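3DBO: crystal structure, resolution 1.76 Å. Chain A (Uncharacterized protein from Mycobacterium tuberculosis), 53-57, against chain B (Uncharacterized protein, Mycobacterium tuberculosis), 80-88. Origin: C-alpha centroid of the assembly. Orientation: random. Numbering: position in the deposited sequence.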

# COMPACT_ATOMS: atom_id res chain seq x y z
N ARG A 53 -17.91 -0.84 1.92
CA ARG A 53 -16.59 -0.15 1.80
C ARG A 53 -16.64 1.28 2.34
O ARG A 53 -17.37 2.12 1.81
CB ARG A 53 -16.08 -0.16 0.36
CG ARG A 53 -15.59 -1.51 -0.13
CD ARG A 53 -14.51 -1.33 -1.19
NE ARG A 53 -14.19 -2.57 -1.88
CZ ARG A 53 -13.40 -3.53 -1.39
NH1 ARG A 53 -12.86 -3.40 -0.18
NH2 ARG A 53 -13.17 -4.63 -2.10
N ARG A 54 -15.86 1.53 3.39
CA ARG A 54 -15.81 2.83 4.07
C ARG A 54 -14.42 3.10 4.67
O ARG A 54 -13.58 2.20 4.75
CB ARG A 54 -16.89 2.91 5.16
N TRP A 55 -14.18 4.34 5.08
CA TRP A 55 -12.92 4.70 5.73
C TRP A 55 -12.90 4.17 7.15
O TRP A 55 -13.73 4.56 7.99
CB TRP A 55 -12.70 6.22 5.70
CG TRP A 55 -12.30 6.74 4.36
CD1 TRP A 55 -13.10 6.94 3.27
CD2 TRP A 55 -10.98 7.16 3.95
NE1 TRP A 55 -12.38 7.44 2.22
CE2 TRP A 55 -11.07 7.59 2.61
CE3 TRP A 55 -9.74 7.21 4.60
CZ2 TRP A 55 -9.97 8.05 1.90
CZ3 TRP A 55 -8.65 7.67 3.89
CH2 TRP A 55 -8.77 8.09 2.56
N LEU A 56 -11.97 3.26 7.42
CA LEU A 56 -11.85 2.63 8.73
C LEU A 56 -11.15 3.55 9.72
O LEU A 56 -10.20 4.25 9.36
CB LEU A 56 -11.09 1.31 8.63
CG LEU A 56 -11.81 -0.04 8.52
CD1 LEU A 56 -12.83 -0.07 7.40
CD2 LEU A 56 -10.81 -1.16 8.32
N SER A 57 -11.62 3.55 10.97
CA SER A 57 -10.88 4.22 12.03
C SER A 57 -9.58 3.45 12.29
O SER A 57 -9.47 2.26 11.95
CB SER A 57 -11.71 4.30 13.31
OG SER A 57 -11.71 3.06 13.99
N SER B 80 -9.27 -8.82 5.26
CA SER B 80 -9.17 -7.66 6.16
C SER B 80 -9.48 -6.32 5.47
O SER B 80 -9.79 -5.34 6.14
CB SER B 80 -7.81 -7.61 6.90
OG SER B 80 -6.77 -7.07 6.09
N VAL B 81 -9.41 -6.30 4.14
CA VAL B 81 -9.77 -5.08 3.42
C VAL B 81 -11.20 -5.04 2.90
O VAL B 81 -11.58 -4.09 2.22
CB VAL B 81 -8.78 -4.74 2.30
CG1 VAL B 81 -7.42 -4.55 2.91
CG2 VAL B 81 -8.73 -5.81 1.25
N ALA B 82 -12.01 -6.04 3.26
CA ALA B 82 -13.34 -6.18 2.65
C ALA B 82 -14.26 -4.99 2.92
O ALA B 82 -15.05 -4.62 2.05
CB ALA B 82 -13.99 -7.51 3.04
N ASP B 83 -14.15 -4.39 4.11
CA ASP B 83 -15.01 -3.28 4.52
C ASP B 83 -14.34 -1.93 4.25
O ASP B 83 -15.00 -0.88 4.38
CB ASP B 83 -15.32 -3.36 6.02
CG ASP B 83 -15.97 -4.67 6.43
OD1 ASP B 83 -16.37 -5.47 5.54
OD2 ASP B 83 -16.07 -4.90 7.66
N MET B 84 -13.05 -1.96 3.92
CA MET B 84 -12.22 -0.76 3.84
C MET B 84 -12.34 -0.12 2.46
O MET B 84 -12.36 -0.82 1.45
CB MET B 84 -10.76 -1.14 4.16
CG MET B 84 -9.74 0.01 4.12
SD MET B 84 -8.00 -0.48 4.32
CE MET B 84 -8.05 -1.32 5.91
N GLU B 85 -12.42 1.22 2.42
CA GLU B 85 -12.35 1.96 1.16
C GLU B 85 -11.12 1.51 0.37
O GLU B 85 -9.99 1.51 0.90
CB GLU B 85 -12.27 3.48 1.45
CG GLU B 85 -12.19 4.38 0.23
CD GLU B 85 -13.44 4.34 -0.63
OE1 GLU B 85 -14.56 4.44 -0.06
OE2 GLU B 85 -13.31 4.21 -1.86
N THR B 86 -11.35 1.08 -0.87
CA THR B 86 -10.27 0.78 -1.81
C THR B 86 -10.31 1.83 -2.93
O THR B 86 -11.18 1.80 -3.82
CB THR B 86 -10.38 -0.65 -2.38
OG1 THR B 86 -11.68 -0.82 -2.96
CG2 THR B 86 -10.16 -1.72 -1.27
N LEU B 87 -9.34 2.74 -2.90
CA LEU B 87 -9.35 3.91 -3.77
C LEU B 87 -8.92 3.48 -5.16
O LEU B 87 -7.96 2.73 -5.29
CB LEU B 87 -8.38 4.97 -3.24
CG LEU B 87 -8.71 5.54 -1.84
CD1 LEU B 87 -7.55 6.41 -1.38
CD2 LEU B 87 -10.02 6.33 -1.89
N PRO B 88 -9.64 3.92 -6.20
CA PRO B 88 -9.28 3.48 -7.56
C PRO B 88 -8.14 4.28 -8.18
O PRO B 88 -7.78 5.34 -7.69
CB PRO B 88 -10.56 3.76 -8.34
CG PRO B 88 -11.12 5.01 -7.68
CD PRO B 88 -10.81 4.82 -6.20

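Arg A53 has more surface covered by the other stretch than any other residue here, and it does so by reach. Its CA-to-CB bond points sideways, but an m, t, t chain carries the guanidinium in among the backbone carbonyls of chain B. Arg A53 NH1 donates to Met B84 O at 3.1 Å with good geometry, and to Val B81 O at 2.8 Å through a bond that is weak because the angle at its hydrogen is only 122°. Both acceptors lie at the edge of the guanidinium, near its plane, where its N-H bonds point. Val B81 O also accepts Met B84 N of its own chain at 3.1 Å, so the arginine binds a turn that is also closed by a hydrogen bond within chain B. Thr B86 OG1 sits over one face of the guanidinium, 3.2 Å from Arg A53 NE, too poorly angled for a hydrogen bond. A long side chain ending in a planar donor group suits a place lined with carbonyl oxygens.

The backbones meet at a single beta bridge between Arg A54 and Met B84. Arg A54 N donates to Asp B83 O at 2.7 Å, and Glu B85 N returns a bond to Arg A54 O at 2.8 Å. CA-H...O contacts accompany the pair, the shorter joining Arg A53 CA to Asp B83 O at 3.1 Å. The bridge's hydrogen bonds use only backbone atoms of Arg A54; its CA-to-CB bond points away, and the side chain is not modelled beyond CB.

Glu B85, second in covered area, contributes its aliphatic portion as well as its amide. Glu B85 CB lies over the face of the Trp A55 ring, 4.1 Å from the centroid of its five-membered ring, a CH-pi contact suited to a broad, electron-rich indole. Leu A56, close behind in area, has its CA-to-CB bond directed toward the chain B stretch; Leu A56 CD2 meets Met B84 CE at 3.7 Å, where the terminal methyl of the buried methionine provides an apolar partner.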